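Side-chain contacts in flagellar hook associated protein type 3 FlgL (Legionella pneumophila subsp. pneumophila, PDB 5YTI), which probably serves as a structural junction protein of the bacterial flagellum, joining the hook to the filament as a member of the flagellin family: residues L87-E92 and A111-A116; G152-N157 and T299-I304. One frame throughout, in Å; residues are numbered along the deposited sequence. Where two conformers were deposited one is given.

Interaction 1 of 2, residues L87-E92 and A111-A116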
loop_
_atom_site.group_PDB
_atom_site.type_symbol
_atom_site.label_atom_id
_atom_site.label_comp_id
_atom_site.label_asym_id
_atom_site.label_seq_id
_atom_site.Cartn_x
_atom_site.Cartn_y
_atom_site.Cartn_z
ATOM N N LEU A 87 18.101 -1.130 -2.138
ATOM C CA LEU A 87 17.168 -2.120 -1.658
ATOM C C LEU A 87 17.572 -3.468 -2.094
ATOM O O LEU A 87 17.244 -4.428 -1.423
ATOM C CB LEU A 87 15.786 -1.839 -2.188
ATOM C CG LEU A 87 15.154 -0.645 -1.468
ATOM C CD1 LEU A 87 14.059 0.014 -2.305
ATOM C CD2 LEU A 87 14.623 -1.107 -0.114
ATOM N N HIS A 88 18.259 -3.566 -3.226
ATOM C CA HIS A 88 18.661 -4.883 -3.750
ATOM C C HIS A 88 19.636 -5.565 -2.806
ATOM O O HIS A 88 19.648 -6.792 -2.650
ATOM C CB HIS A 88 19.278 -4.776 -5.154
ATOM C CG HIS A 88 18.281 -4.957 -6.259
ATOM N ND1 HIS A 88 18.398 -4.330 -7.480
ATOM C CD2 HIS A 88 17.127 -5.670 -6.308
ATOM C CE1 HIS A 88 17.372 -4.664 -8.244
ATOM N NE2 HIS A 88 16.580 -5.465 -7.552
ATOM N N ARG A 89 20.430 -4.715 -2.169
ATOM C CA ARG A 89 21.461 -5.110 -1.247
ATOM C C ARG A 89 20.785 -5.361 0.085
ATOM O O ARG A 89 21.036 -6.396 0.706
ATOM C CB ARG A 89 22.559 -4.021 -1.149
ATOM C CG ARG A 89 23.681 -4.249 -0.124
ATOM C CD ARG A 89 24.426 -5.587 -0.267
ATOM N NE ARG A 89 25.255 -5.858 0.919
ATOM C CZ ARG A 89 25.525 -7.075 1.410
ATOM N NH1 ARG A 89 25.076 -8.169 0.818
ATOM N NH2 ARG A 89 26.259 -7.209 2.504
ATOM N N LEU A 90 19.909 -4.458 0.522
ATOM C CA LEU A 90 19.138 -4.736 1.728
ATOM C C LEU A 90 18.447 -6.101 1.624
ATOM O O LEU A 90 18.191 -6.762 2.630
ATOM C CB LEU A 90 18.119 -3.627 1.995
ATOM C CG LEU A 90 18.729 -2.324 2.534
ATOM C CD1 LEU A 90 17.811 -1.145 2.299
ATOM C CD2 LEU A 90 19.083 -2.451 4.010
ATOM N N ARG A 91 18.146 -6.543 0.411
ATOM C CA ARG A 91 17.464 -7.813 0.251
ATOM C C ARG A 91 18.456 -8.962 0.388
ATOM O O ARG A 91 18.140 -9.994 0.971
ATOM C CB ARG A 91 16.736 -7.865 -1.090
ATOM C CG ARG A 91 16.417 -9.277 -1.473
ATOM C CD ARG A 91 15.301 -9.417 -2.469
ATOM N NE ARG A 91 15.094 -10.849 -2.677
ATOM C CZ ARG A 91 14.000 -11.367 -3.207
ATOM N NH1 ARG A 91 13.020 -10.562 -3.622
ATOM N NH2 ARG A 91 13.891 -12.677 -3.335
ATOM N N GLU A 92 19.651 -8.780 -0.170
ATOM C CA GLU A 92 20.751 -9.741 0.010
ATOM C C GLU A 92 20.966 -9.894 1.508
ATOM O O GLU A 92 20.838 -10.996 2.050
ATOM C CB GLU A 92 22.054 -9.278 -0.666
ATOM C CG GLU A 92 22.085 -9.326 -2.200
ATOM C CD GLU A 92 23.409 -8.901 -2.837
ATOM O OE1 GLU A 92 23.830 -7.710 -2.827
ATOM O OE2 GLU A 92 24.037 -9.790 -3.416
ATOM N N ALA A 111 24.044 -5.440 10.547
ATOM C CA ALA A 111 23.362 -4.358 11.266
ATOM C C ALA A 111 23.934 -2.975 11.003
ATOM O O ALA A 111 23.222 -1.969 11.055
ATOM C CB ALA A 111 23.441 -4.611 12.763
ATOM N N VAL A 112 25.234 -2.908 10.808
ATOM C CA VAL A 112 25.866 -1.616 10.669
ATOM C C VAL A 112 25.846 -1.246 9.204
ATOM O O VAL A 112 25.677 -0.060 8.867
ATOM C CB VAL A 112 27.290 -1.598 11.255
ATOM C CG1 VAL A 112 27.985 -0.299 10.937
ATOM C CG2 VAL A 112 27.226 -1.782 12.768
ATOM N N GLU A 113 25.981 -2.243 8.327
ATOM C CA GLU A 113 25.774 -1.965 6.917
ATOM C C GLU A 113 24.340 -1.491 6.679
ATOM O O GLU A 113 24.139 -0.459 6.044
ATOM C CB GLU A 113 26.070 -3.157 6.030
ATOM C CG GLU A 113 26.198 -2.716 4.584
ATOM C CD GLU A 113 26.326 -3.855 3.602
ATOM O OE1 GLU A 113 26.240 -5.027 4.029
ATOM O OE2 GLU A 113 26.511 -3.565 2.396
ATOM N N ALA A 114 23.354 -2.229 7.195
ATOM C CA ALA A 114 21.972 -1.803 7.048
ATOM C C ALA A 114 21.806 -0.378 7.536
ATOM O O ALA A 114 21.094 0.394 6.910
ATOM C CB ALA A 114 21.018 -2.729 7.770
ATOM N N GLN A 115 22.480 0.000 8.622
ATOM C CA GLN A 115 22.396 1.397 9.086
ATOM C C GLN A 115 22.974 2.349 8.043
ATOM O O GLN A 115 22.445 3.423 7.841
ATOM C CB GLN A 115 23.018 1.631 10.490
ATOM C CG GLN A 115 22.880 3.068 11.067
ATOM C CD GLN A 115 21.480 3.419 11.620
ATOM O OE1 GLN A 115 20.919 2.679 12.443
ATOM N NE2 GLN A 115 20.922 4.566 11.173
ATOM N N ALA A 116 24.040 1.972 7.351
ATOM C CA ALA A 116 24.536 2.845 6.271
ATOM C C ALA A 116 23.507 2.954 5.139
ATOM O O ALA A 116 23.293 4.043 4.607
ATOM C CB ALA A 116 25.871 2.359 5.741
#
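Arg89 and Glu113 meet side-on in a two-pronged salt bridge between helices 49-96 and 104-125. The guanidinium offers NE and NH2, one to each carboxylate oxygen. NE of Arg89 reaches OE2 of Glu113 at 3.0 Å along an almost straight N-H...O line (177°) within the guanidinium plane, though OE2 takes it on its syn side well out of the carboxylate plane. NH2 of Arg89 lies 2.7 Å from OE1 of Glu113, whose syn lone pair it uses; here the line is more bent. The two flat groups are twisted 43° against each other, so the pair is not coplanar. Beside this bridge the apolar layer is thin: CD2 of Leu90 approaches CB of Ala114 at 4.2 Å, where the two CA atoms are 6.7 Å apart.

Both charged chains leave their helices with CG anti to the backbone N. Glu113 then runs out extended, whereas Arg89 bends at chi2 (55°), which brings the two side chains across each other at about a right angle. On the other side of the guanidinium, NH1 of Arg89 has a long salt bridge of 3.9 Å to OE1 of Glu92, one turn further along. Leu90 also packs on Leu117 and Leu121 of the second helix, and on Val300 and Met303 of helix 296-307. Polar bridge and buried leucine thus join the two antiparallel arms of a helical hairpin. The arginine's positive charge is probably stabilised mainly by Glu113, with Glu92 a weaker, more distant addition, while the paired bonds restrict how the carboxylate can rotate.

Interaction 2 of 2, residues G152-N157 and T299-I304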
loop_
_atom_site.group_PDB
_atom_site.type_symbol
_atom_site.label_atom_id
_atom_site.label_comp_id
_atom_site.label_asym_id
_atom_site.label_seq_id
_atom_site.Cartn_x
_atom_site.Cartn_y
_atom_site.Cartn_z
ATOM N N GLY A 152 10.543 9.168 17.642
ATOM C CA GLY A 152 11.441 8.079 17.219
ATOM C C GLY A 152 11.118 7.510 15.839
ATOM O O GLY A 152 11.969 6.872 15.191
ATOM N N GLN A 153 9.876 7.734 15.394
ATOM C CA GLN A 153 9.435 7.322 14.058
ATOM C C GLN A 153 9.822 8.381 12.980
ATOM O O GLN A 153 9.946 9.568 13.287
ATOM C CB GLN A 153 7.917 7.010 14.073
ATOM C CG GLN A 153 7.567 5.589 14.525
ATOM C CD GLN A 153 7.893 4.490 13.485
ATOM O OE1 GLN A 153 8.969 4.486 12.872
ATOM N NE2 GLN A 153 6.963 3.546 13.296
ATOM N N TYR A 154 10.054 7.926 11.741
ATOM C CA TYR A 154 10.256 8.814 10.567
ATOM C C TYR A 154 8.956 9.340 10.001
ATOM O O TYR A 154 8.083 8.545 9.692
ATOM C CB TYR A 154 10.918 8.054 9.420
ATOM C CG TYR A 154 12.348 7.727 9.665
ATOM C CD1 TYR A 154 12.705 6.596 10.367
ATOM C CD2 TYR A 154 13.345 8.561 9.212
ATOM C CE1 TYR A 154 14.026 6.299 10.601
ATOM C CE2 TYR A 154 14.665 8.277 9.451
ATOM C CZ TYR A 154 14.991 7.138 10.144
ATOM O OH TYR A 154 16.305 6.843 10.394
ATOM N N VAL A 155 8.846 10.657 9.816
ATOM C CA VAL A 155 7.620 11.278 9.263
ATOM C C VAL A 155 7.913 12.006 7.955
ATOM O O VAL A 155 9.066 12.246 7.604
ATOM C CB VAL A 155 6.944 12.300 10.232
ATOM C CG1 VAL A 155 6.636 11.658 11.575
ATOM C CG2 VAL A 155 7.791 13.560 10.418
ATOM N N TYR A 156 6.841 12.383 7.262
ATOM C CA TYR A 156 6.920 13.082 5.982
ATOM C C TYR A 156 6.313 14.488 6.120
ATOM O O TYR A 156 5.153 14.667 6.539
ATOM C CB TYR A 156 6.201 12.255 4.902
ATOM C CG TYR A 156 6.129 12.929 3.570
ATOM C CD1 TYR A 156 7.265 13.103 2.800
ATOM C CD2 TYR A 156 4.930 13.392 3.077
ATOM C CE1 TYR A 156 7.201 13.733 1.576
ATOM C CE2 TYR A 156 4.851 14.028 1.849
ATOM C CZ TYR A 156 5.989 14.194 1.105
ATOM O OH TYR A 156 5.921 14.829 -0.100
ATOM N N ASN A 157 7.123 15.480 5.778
ATOM C CA ASN A 157 6.790 16.880 6.028
ATOM C C ASN A 157 6.416 17.595 4.734
ATOM O O ASN A 157 6.197 18.807 4.718
ATOM C CB ASN A 157 7.962 17.609 6.720
ATOM C CG ASN A 157 8.482 16.852 7.921
ATOM O OD1 ASN A 157 9.651 16.481 7.946
ATOM N ND2 ASN A 157 7.610 16.583 8.908
ATOM N N THR A 299 10.965 -0.174 7.902
ATOM C CA THR A 299 11.317 -1.544 7.465
ATOM C C THR A 299 12.817 -1.825 7.692
ATOM O O THR A 299 13.218 -2.877 8.212
ATOM C CB THR A 299 10.975 -1.839 5.977
ATOM O OG1 THR A 299 9.574 -2.041 5.806
ATOM C CG2 THR A 299 11.662 -3.105 5.516
ATOM N N VAL A 300 13.648 -0.881 7.299
ATOM C CA VAL A 300 15.082 -1.033 7.497
ATOM C C VAL A 300 15.506 -0.893 8.970
ATOM O O VAL A 300 16.420 -1.604 9.407
ATOM C CB VAL A 300 15.889 -0.047 6.646
ATOM C CG1 VAL A 300 17.367 -0.294 6.872
ATOM C CG2 VAL A 300 15.551 -0.191 5.165
ATOM N N GLN A 301 14.846 0.010 9.701
ATOM C CA GLN A 301 15.052 0.162 11.148
ATOM C C GLN A 301 14.811 -1.156 11.824
ATOM O O GLN A 301 15.512 -1.514 12.767
ATOM C CB GLN A 301 14.101 1.195 11.753
ATOM C CG GLN A 301 14.294 2.603 11.203
ATOM C CD GLN A 301 13.684 3.664 12.081
ATOM O OE1 GLN A 301 14.418 4.389 12.749
ATOM N NE2 GLN A 301 12.348 3.773 12.082
ATOM N N ARG A 302 13.806 -1.862 11.314
ATOM C CA ARG A 302 13.401 -3.161 11.805
ATOM C C ARG A 302 14.372 -4.277 11.437
ATOM O O ARG A 302 14.533 -5.230 12.207
ATOM C CB ARG A 302 12.032 -3.516 11.248
ATOM C CG ARG A 302 10.847 -2.855 11.944
ATOM C CD ARG A 302 9.717 -3.861 12.094
ATOM N NE ARG A 302 8.700 -3.791 11.051
ATOM C CZ ARG A 302 7.897 -4.801 10.705
ATOM N NH1 ARG A 302 7.012 -4.592 9.752
ATOM N NH2 ARG A 302 7.977 -6.014 11.266
HETATM N N MSE A 303 14.999 -4.200 10.264
HETATM C CA MSE A 303 15.944 -5.251 9.875
HETATM C C MSE A 303 17.133 -5.163 10.782
HETATM O O MSE A 303 17.714 -6.193 11.143
HETATM C CB MSE A 303 16.407 -5.147 8.441
HETATM C CG MSE A 303 15.429 -5.646 7.383
HETATM SE SE MSE A 303 16.165 -4.944 5.685
HETATM C CE MSE A 303 17.937 -5.763 5.697
ATOM N N ILE A 304 17.471 -3.928 11.161
ATOM C CA ILE A 304 18.549 -3.635 12.132
ATOM C C ILE A 304 18.219 -4.138 13.567
ATOM O O ILE A 304 19.015 -4.849 14.194
ATOM C CB ILE A 304 18.846 -2.117 12.215
ATOM C CG1 ILE A 304 19.454 -1.581 10.914
ATOM C CG2 ILE A 304 19.739 -1.800 13.404
ATOM C CD1 ILE A 304 19.463 -0.052 10.830
#
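Gln301, on helix 296-307, brings the end of its side chain to the edge of the Tyr154 ring, and this is the close part of the contact. The amide described belongs to one of two deposited conformers, and its approach of 2.9 Å from OE1 of Gln301 to CE1 of Tyr154 is doubtfully short. Amide and ring planes stand 72° apart: the amide is turned steeply against the ring, its CD in the ring plane at the CD1-CE1 edge, and does not stack on a face. An extended chain beyond CG (chi2 -162°) carries the amide out from the helix to this edge. Tyr154 begins strand 154-156, which pairs with 146-148 in a small antiparallel beta hairpin; the tyrosine also rests on Leu118 and Leu122 of helix 104-125, while Val300 covers Leu118 from the neighbouring helix. Through Tyr154 the hairpin leans on helices 104-125 and 296-307. Toward solvent the contact thins out. Exposed Gln153, bent at chi2, places OE1 3.5 Å from NE2 of Gln301, with the two amides 27° from parallel, but no hydrogen bond joins them. Gly152 contributes little more than its carbonyl, whose O is 4.3 Å from OE1 of Gln301.

How the interactions relate
Interaction 1 comes first along the chain, joining helices 49-96 and 104-125 across a short connection; interaction 2 follows, bridging 142 residues from a small beta hairpin to helix 296-307. Their centres are 14 Å apart, and helix 296-307 connects them: Ile304 lies on Ala114 and Gln115, with CG1 of Ile304 3.7 Å from CB of Ala114. Helix 104-125 is also common to both neighbourhoods, and helix 316-374 packs on helices 49-96 and 296-307. Interaction 1 is thus a local helix-to-helix contact, whereas interaction 2 joins parts distant in sequence, an arrangement consistent with a structural role in the flagellum.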